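Local coordinates for putative nucleoprotein (Infectious salmon anemia virus, PDB 4EWC) that encapsidates the negative-strand viral RNA genome, shielding it from nucleases and forming the ribonucleoprotein that serves as template for transcription and replication, at residues S172-G177 against S434-S439; S241-G246 against S254-Q259. All coordinates share one frame; numbering follows the deposited sequence.

Overall arrangement
Two buried contacts of different span lie in this largely helical nucleoprotein, their centres 33 Å apart and their nearest atoms about 15 Å from each other, so they do not touch. Interaction 1 joins the start of helix 174-188 to the turn between strand 429-432 and helix 438-449, bridging 256 intervening residues. Interaction 2 is local: a loop that follows helix 226-236 folds back on helix 253-269 after seven residues, and along the chain it is nested inside the loop that interaction 1 closes. One contact therefore brings distant parts of the sequence together, whereas the other packs a connection between two helices against the helix it leads into. Neither segment pair is touched by the second chain of the assembly.

Interaction 1: residues S172-G177 against S434-S439; sequences SIWQNG and STFTMS
Phe436 reaches out of the turn before helix 438-449 and meets two consecutive side chains, Trp174 and Gln175, in the first turn of helix 174-188. Its leading atom is CZ, and Phe436 CZ lies 3.6 Å from Trp174 CZ3 on the six-membered part of the indole. The two ring planes are inclined by 29°, yet the centroid of the Phe436 ring is 5.9 Å from that of the Trp174 six-membered ring; with such a large offset the pair meets obliquely, through Phe436 CZ and Trp174 CZ3, with little overlap. Beside it, Gln175 presents its amide to the same phenyl ring, Gln175 NE2 standing 3.9 Å from Phe436 CE1 with the amide plane turned 44° from the ring.

The first torsion of Phe436 (chi1 -161°) turns its CG away from its own backbone N and out toward helix 174-188, while Gln175 is bent at chi2, with its CD at the edge of the indole. Gln175 NE2 is hydrogen-bonded to Gly431 O, so the amide is held by the strand that leads into the Phe436 turn. Further out, Asn433 OD1 accepts bonds from the N atoms of Thr435 and Phe436, and Trp174 also packs on Val430, Cys444 and Val445.

No hydrogen bond links the two segments, which bury just 99 Å² between them. The chemistry is thus mainly dispersion between aromatic carbons, and the buried amide nitrogen of Gln175 has its polar partner in Gly431 O, so that its contact with the ring need not satisfy it.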
ATOM      1  N   SER A 172     -10.348  30.795   8.501  1.00 51.61           N
ATOM      2  CA  SER A 172      -9.976  29.489   9.052  1.00 53.60           C
ATOM      3  C   SER A 172     -10.404  28.338   8.120  1.00 52.21           C
ATOM      4  O   SER A 172     -10.100  27.164   8.363  1.00 51.74           O
ATOM      5  CB  SER A 172     -10.540  29.299  10.478  1.00 53.23           C
ATOM      6  OG  SER A 172     -11.951  29.259  10.477  1.00 58.86           O
ATOM      7  N   ILE A 173     -11.095  28.689   7.045  1.00 49.04           N
ATOM      8  CA  ILE A 173     -11.532  27.699   6.078  1.00 51.40           C
ATOM      9  C   ILE A 173     -10.464  27.444   5.021  1.00 50.03           C
ATOM     10  O   ILE A 173     -10.006  28.368   4.334  1.00 47.56           O
ATOM     11  CB  ILE A 173     -12.843  28.110   5.410  1.00 50.71           C
ATOM     12  CG1 ILE A 173     -13.937  28.206   6.466  1.00 54.41           C
ATOM     13  CG2 ILE A 173     -13.234  27.100   4.327  1.00 51.49           C
ATOM     14  CD1 ILE A 173     -15.188  28.955   6.016  1.00 48.63           C
ATOM     15  N   TRP A 174     -10.091  26.174   4.907  1.00 50.14           N
ATOM     16  CA  TRP A 174      -9.026  25.712   4.017  1.00 48.93           C
ATOM     17  C   TRP A 174      -9.032  26.346   2.628  1.00 47.07           C
ATOM     18  O   TRP A 174      -8.046  26.959   2.215  1.00 45.72           O
ATOM     19  CB  TRP A 174      -9.081  24.195   3.893  1.00 44.21           C
ATOM     20  CG  TRP A 174      -8.023  23.703   3.041  1.00 42.72           C
ATOM     21  CD1 TRP A 174      -6.720  23.559   3.374  1.00 40.38           C
ATOM     22  CD2 TRP A 174      -8.145  23.310   1.670  1.00 47.14           C
ATOM     23  NE1 TRP A 174      -6.010  23.087   2.298  1.00 40.87           N
ATOM     24  CE2 TRP A 174      -6.862  22.927   1.238  1.00 45.97           C
ATOM     25  CE3 TRP A 174      -9.216  23.238   0.769  1.00 44.37           C
ATOM     26  CZ2 TRP A 174      -6.618  22.466  -0.061  1.00 42.88           C
ATOM     27  CZ3 TRP A 174      -8.966  22.799  -0.508  1.00 45.95           C
ATOM     28  CH2 TRP A 174      -7.673  22.410  -0.910  1.00 39.97           C
ATOM     29  N   GLN A 175     -10.157  26.209   1.931  1.00 45.37           N
ATOM     30  CA  GLN A 175     -10.323  26.786   0.599  1.00 48.93           C
ATOM     31  C   GLN A 175      -9.895  28.233   0.556  1.00 48.20           C
ATOM     32  O   GLN A 175      -9.382  28.692  -0.464  1.00 47.23           O
ATOM     33  CB  GLN A 175     -11.783  26.700   0.117  1.00 48.79           C
ATOM     34  CG  GLN A 175     -12.240  25.350  -0.378  1.00 40.65           C
ATOM     35  CD  GLN A 175     -12.701  24.462   0.753  1.00 45.71           C
ATOM     36  OE1 GLN A 175     -12.466  24.760   1.931  1.00 49.66           O
ATOM     37  NE2 GLN A 175     -13.377  23.366   0.406  1.00 46.96           N
ATOM     38  N   ASN A 176     -10.114  28.953   1.658  1.00 47.91           N
ATOM     39  CA  ASN A 176      -9.855  30.388   1.672  1.00 45.43           C
ATOM     40  C   ASN A 176      -8.350  30.754   1.761  1.00 51.14           C
ATOM     41  O   ASN A 176      -7.882  31.693   1.093  1.00 47.94           O
ATOM     42  CB  ASN A 176     -10.707  31.083   2.728  1.00 46.59           C
ATOM     43  CG  ASN A 176     -12.222  30.995   2.433  1.00 50.41           C
ATOM     44  OD1 ASN A 176     -12.655  31.077   1.291  1.00 47.84           O
ATOM     45  ND2 ASN A 176     -13.020  30.828   3.486  1.00 53.34           N
ATOM     46  N   GLY A 177      -7.593  30.016   2.573  1.00 47.52           N
ATOM     47  CA  GLY A 177      -6.151  30.132   2.542  1.00 46.14           C
ATOM     48  C   GLY A 177      -5.565  29.948   1.139  1.00 45.16           C
ATOM     49  O   GLY A 177      -4.757  30.757   0.682  1.00 43.41           O
ATOM     50  N   SER A 434     -20.635  16.246  -1.150  1.00 54.51           N
ATOM     51  CA  SER A 434     -20.719  14.902  -1.723  1.00 57.64           C
ATOM     52  C   SER A 434     -19.503  14.529  -2.589  1.00 58.77           C
ATOM     53  O   SER A 434     -19.065  13.371  -2.582  1.00 57.73           O
ATOM     54  CB  SER A 434     -22.011  14.729  -2.539  1.00 56.42           C
ATOM     55  OG  SER A 434     -21.996  15.527  -3.714  1.00 54.01           O
ATOM     56  N   THR A 435     -18.979  15.501  -3.336  1.00 50.44           N
ATOM     57  CA  THR A 435     -17.881  15.225  -4.251  1.00 56.78           C
ATOM     58  C   THR A 435     -16.511  15.555  -3.638  1.00 57.75           C
ATOM     59  O   THR A 435     -15.577  14.746  -3.679  1.00 54.34           O
ATOM     60  CB  THR A 435     -18.072  15.957  -5.593  1.00 58.54           C
ATOM     61  OG1 THR A 435     -18.193  17.362  -5.349  1.00 60.84           O
ATOM     62  CG2 THR A 435     -19.338  15.457  -6.280  1.00 54.83           C
ATOM     63  N   PHE A 436     -16.402  16.749  -3.071  1.00 59.04           N
ATOM     64  CA  PHE A 436     -15.221  17.144  -2.323  1.00 51.85           C
ATOM     65  C   PHE A 436     -15.410  16.734  -0.863  1.00 49.15           C
ATOM     66  O   PHE A 436     -15.785  17.560  -0.031  1.00 50.73           O
ATOM     67  CB  PHE A 436     -15.037  18.654  -2.443  1.00 53.23           C
ATOM     68  CG  PHE A 436     -13.650  19.128  -2.102  1.00 53.95           C
ATOM     69  CD1 PHE A 436     -13.295  19.433  -0.782  1.00 55.65           C
ATOM     70  CD2 PHE A 436     -12.697  19.283  -3.095  1.00 51.00           C
ATOM     71  CE1 PHE A 436     -12.001  19.871  -0.470  1.00 52.31           C
ATOM     72  CE2 PHE A 436     -11.389  19.719  -2.783  1.00 48.95           C
ATOM     73  CZ  PHE A 436     -11.050  20.011  -1.479  1.00 45.81           C
ATOM     74  N   THR A 437     -15.160  15.459  -0.562  1.00 47.66           N
ATOM     75  CA  THR A 437     -15.387  14.916   0.784  1.00 48.12           C
ATOM     76  C   THR A 437     -14.224  15.197   1.721  1.00 51.59           C
ATOM     77  O   THR A 437     -13.205  15.761   1.317  1.00 53.42           O
ATOM     78  CB  THR A 437     -15.608  13.390   0.764  1.00 51.39           C
ATOM     79  OG1 THR A 437     -14.367  12.728   0.502  1.00 54.46           O
ATOM     80  CG2 THR A 437     -16.614  13.001  -0.304  1.00 54.88           C
HETATM   81  N   MSE A 438     -14.369  14.780   2.971  1.00 49.38           N
HETATM   82  CA  MSE A 438     -13.340  15.020   3.960  1.00 48.81           C
HETATM   83  C   MSE A 438     -12.064  14.288   3.583  1.00 51.72           C
HETATM   84  O   MSE A 438     -10.962  14.825   3.724  1.00 56.86           O
HETATM   85  CB  MSE A 438     -13.820  14.625   5.359  1.00 45.43           C
HETATM   86  CG  MSE A 438     -12.736  14.724   6.427  1.00 57.92           C
HETATM   87 SE   MSE A 438     -12.142  16.578   6.761  0.69 53.61          SE
HETATM   88  CE  MSE A 438     -13.738  17.303   7.580  1.00 52.08           C
ATOM     89  N   SER A 439     -12.207  13.065   3.092  1.00 50.17           N
ATOM     90  CA  SER A 439     -11.046  12.278   2.717  1.00 49.81           C
ATOM     91  C   SER A 439     -10.366  12.853   1.475  1.00 47.91           C
ATOM     92  O   SER A 439      -9.158  12.710   1.300  1.00 46.60           O
ATOM     93  CB  SER A 439     -11.436  10.824   2.489  1.00 41.18           C
ATOM     94  OG  SER A 439     -12.197  10.734   1.322  1.00 55.58           O
TER

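Interaction 2: residues S241-G246 against S254-Q259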
ATOM      1  N   SER A 241      18.208  43.536   3.878  1.00 55.38           N
ATOM      2  CA  SER A 241      19.102  43.424   5.032  1.00 59.43           C
ATOM      3  C   SER A 241      18.569  42.433   6.039  1.00 57.26           C
ATOM      4  O   SER A 241      19.328  41.878   6.831  1.00 58.61           O
ATOM      5  CB  SER A 241      19.362  44.792   5.694  1.00 50.13           C
ATOM      6  OG  SER A 241      18.171  45.364   6.177  1.00 55.98           O
ATOM      7  N   ASP A 242      17.263  42.208   5.997  1.00 52.32           N
ATOM      8  CA  ASP A 242      16.627  41.276   6.920  1.00 55.60           C
ATOM      9  C   ASP A 242      17.074  39.829   6.660  1.00 57.01           C
ATOM     10  O   ASP A 242      17.244  39.053   7.602  1.00 55.82           O
ATOM     11  CB  ASP A 242      15.101  41.409   6.832  1.00 58.16           C
ATOM     12  CG  ASP A 242      14.602  42.727   7.396  1.00 60.97           C
ATOM     13  OD1 ASP A 242      15.233  43.225   8.358  1.00 58.58           O
ATOM     14  OD2 ASP A 242      13.589  43.267   6.885  1.00 57.06           O
ATOM     15  N   TYR A 243      17.278  39.494   5.384  1.00 54.82           N
ATOM     16  CA  TYR A 243      17.663  38.144   4.976  1.00 54.69           C
ATOM     17  C   TYR A 243      19.137  37.795   5.263  1.00 54.95           C
ATOM     18  O   TYR A 243      20.007  38.663   5.257  1.00 53.73           O
ATOM     19  CB  TYR A 243      17.440  37.962   3.477  1.00 52.02           C
ATOM     20  CG  TYR A 243      16.022  38.089   2.996  1.00 49.73           C
ATOM     21  CD1 TYR A 243      15.039  37.220   3.446  1.00 47.84           C
ATOM     22  CD2 TYR A 243      15.675  39.042   2.039  1.00 50.76           C
ATOM     23  CE1 TYR A 243      13.729  37.320   2.990  1.00 52.97           C
ATOM     24  CE2 TYR A 243      14.371  39.143   1.562  1.00 53.38           C
ATOM     25  CZ  TYR A 243      13.403  38.282   2.042  1.00 54.93           C
ATOM     26  OH  TYR A 243      12.113  38.373   1.588  1.00 51.80           O
ATOM     27  N   ARG A 244      19.397  36.511   5.487  1.00 50.83           N
ATOM     28  CA  ARG A 244      20.751  35.980   5.472  1.00 46.90           C
ATOM     29  C   ARG A 244      21.143  35.606   4.050  1.00 55.00           C
ATOM     30  O   ARG A 244      20.471  34.799   3.394  1.00 56.50           O
ATOM     31  CB  ARG A 244      20.881  34.760   6.378  1.00 43.69           C
ATOM     32  CG  ARG A 244      20.542  35.044   7.822  1.00 44.27           C
ATOM     33  CD  ARG A 244      20.839  33.832   8.661  1.00 45.08           C
ATOM     34  NE  ARG A 244      20.284  33.969  10.002  1.00 47.57           N
ATOM     35  CZ  ARG A 244      20.163  32.964  10.858  1.00 47.72           C
ATOM     36  NH1 ARG A 244      20.549  31.741  10.520  1.00 50.76           N
ATOM     37  NH2 ARG A 244      19.645  33.180  12.045  1.00 47.21           N
ATOM     38  N   LYS A 245      22.226  36.207   3.573  1.00 57.18           N
ATOM     39  CA  LYS A 245      22.740  35.940   2.244  1.00 59.41           C
ATOM     40  C   LYS A 245      24.231  35.660   2.373  1.00 68.03           C
ATOM     41  O   LYS A 245      24.891  36.225   3.245  1.00 69.49           O
ATOM     42  CB  LYS A 245      22.496  37.141   1.336  1.00 55.64           C
ATOM     43  N   GLY A 246      24.759  34.789   1.517  1.00 69.42           N
ATOM     44  CA  GLY A 246      26.175  34.461   1.547  1.00 70.92           C
ATOM     45  C   GLY A 246      26.993  35.669   1.145  1.00 78.14           C
ATOM     46  O   GLY A 246      26.457  36.616   0.575  1.00 79.02           O
ATOM     47  N   SER A 254      13.470  41.679  -3.896  1.00 57.09           N
ATOM     48  CA  SER A 254      12.597  41.069  -4.888  1.00 55.80           C
ATOM     49  C   SER A 254      13.013  39.626  -5.149  1.00 55.57           C
ATOM     50  O   SER A 254      12.175  38.713  -5.178  1.00 56.93           O
ATOM     51  CB  SER A 254      12.660  41.870  -6.182  1.00 51.57           C
ATOM     52  OG  SER A 254      11.966  41.224  -7.227  1.00 69.15           O
ATOM     53  N   SER A 255      14.313  39.435  -5.324  1.00 50.74           N
ATOM     54  CA  SER A 255      14.906  38.143  -5.656  1.00 57.10           C
ATOM     55  C   SER A 255      14.561  37.063  -4.640  1.00 55.99           C
ATOM     56  O   SER A 255      14.153  35.956  -5.002  1.00 58.49           O
ATOM     57  CB  SER A 255      16.440  38.295  -5.783  1.00 57.86           C
ATOM     58  OG  SER A 255      17.143  37.108  -5.424  1.00 57.99           O
ATOM     59  N   ILE A 256      14.722  37.394  -3.369  1.00 52.37           N
ATOM     60  CA  ILE A 256      14.483  36.426  -2.313  1.00 52.23           C
ATOM     61  C   ILE A 256      12.980  36.204  -2.119  1.00 50.73           C
ATOM     62  O   ILE A 256      12.529  35.062  -1.957  1.00 46.75           O
ATOM     63  CB  ILE A 256      15.208  36.852  -1.018  1.00 50.85           C
ATOM     64  CG1 ILE A 256      16.706  36.988  -1.323  1.00 50.75           C
ATOM     65  CG2 ILE A 256      14.976  35.854   0.090  1.00 46.36           C
ATOM     66  CD1 ILE A 256      17.549  37.348  -0.143  1.00 54.85           C
ATOM     67  N   SER A 257      12.219  37.297  -2.164  1.00 47.25           N
ATOM     68  CA  SER A 257      10.775  37.225  -2.138  1.00 48.04           C
ATOM     69  C   SER A 257      10.323  36.180  -3.177  1.00 48.90           C
ATOM     70  O   SER A 257       9.616  35.234  -2.854  1.00 41.92           O
ATOM     71  CB  SER A 257      10.158  38.596  -2.437  1.00 50.45           C
ATOM     72  OG  SER A 257       8.755  38.611  -2.137  1.00 49.59           O
ATOM     73  N   ASN A 258      10.801  36.328  -4.407  1.00 49.47           N
ATOM     74  CA  ASN A 258      10.481  35.376  -5.451  1.00 49.17           C
ATOM     75  C   ASN A 258      10.889  33.923  -5.141  1.00 49.26           C
ATOM     76  O   ASN A 258      10.152  32.987  -5.452  1.00 44.99           O
ATOM     77  CB  ASN A 258      11.000  35.859  -6.809  1.00 56.48           C
ATOM     78  CG  ASN A 258      10.331  37.154  -7.251  1.00 52.75           C
ATOM     79  OD1 ASN A 258       9.289  37.527  -6.717  1.00 56.17           O
ATOM     80  ND2 ASN A 258      10.925  37.844  -8.217  1.00 50.07           N
ATOM     81  N   GLN A 259      12.031  33.721  -4.502  1.00 49.46           N
ATOM     82  CA  GLN A 259      12.402  32.369  -4.093  1.00 49.97           C
ATOM     83  C   GLN A 259      11.377  31.775  -3.116  1.00 47.37           C
ATOM     84  O   GLN A 259      10.946  30.639  -3.281  1.00 46.16           O
ATOM     85  CB  GLN A 259      13.803  32.353  -3.468  1.00 51.70           C
ATOM     86  CG  GLN A 259      14.910  32.634  -4.440  1.00 52.69           C
ATOM     87  CD  GLN A 259      16.271  32.666  -3.765  1.00 54.15           C
ATOM     88  OE1 GLN A 259      16.465  33.374  -2.780  1.00 61.40           O
ATOM     89  NE2 GLN A 259      17.219  31.903  -4.289  1.00 52.32           N
TER
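Tyr243, in the loop between helices 226-236 and 253-269, lays its ring flat on Ile256 of the second helix. Starting at CB, the tyrosine meets the far end of the isoleucine, with Tyr243 CB 3.7 Å from Ile256 CD1. Tyr243 CG lies between both branches, and Tyr243 CD2 also packs against Ile256 CD1. Farther along the ring, Tyr243 CD1 and CE1 face Ile256 CG2, while Tyr243 CE2 is 3.6 Å from Ile256 CB; Tyr243 CZ is 3.5 Å from Ile256 CG2. The phenolic tip passes beyond the isoleucine to the next residue, where Tyr243 OH is 3.9 Å from Ser257 N, too long to count as a hydrogen bond.

The central feature is a CH-pi contact: Ile256 CG2 sits 3.4 Å from the centroid of the Tyr243 ring and only 8° off the ring normal. CG2 is anti to Ile256 N, and CG1 goes beside that N (chi1 -58°); the extended chi2 of -178° then carries Ile256 CD1 toward the tyrosine CB end while Ile256 CG2 stays over the ring centre, against one face. The two side chains run past each other in opposite directions. This is the packing of an interhelical connection folded back on the helix it leads into, and the backbones come nearest at this same pair, with Tyr243 CA 8.1 Å from Ile256 CA.

Helix 142-162 borders the same site: Tyr243 touches Asn146, whose OD1 accepts a bond from Arg244 N, and Ser257 packs on Phe150. Pro238, from the probable nuclear localization signal, residues 237-240, also touches the tyrosine, and Asp242 OD2 accepts a hydrogen bond from N of Lys239 in that same probable signal.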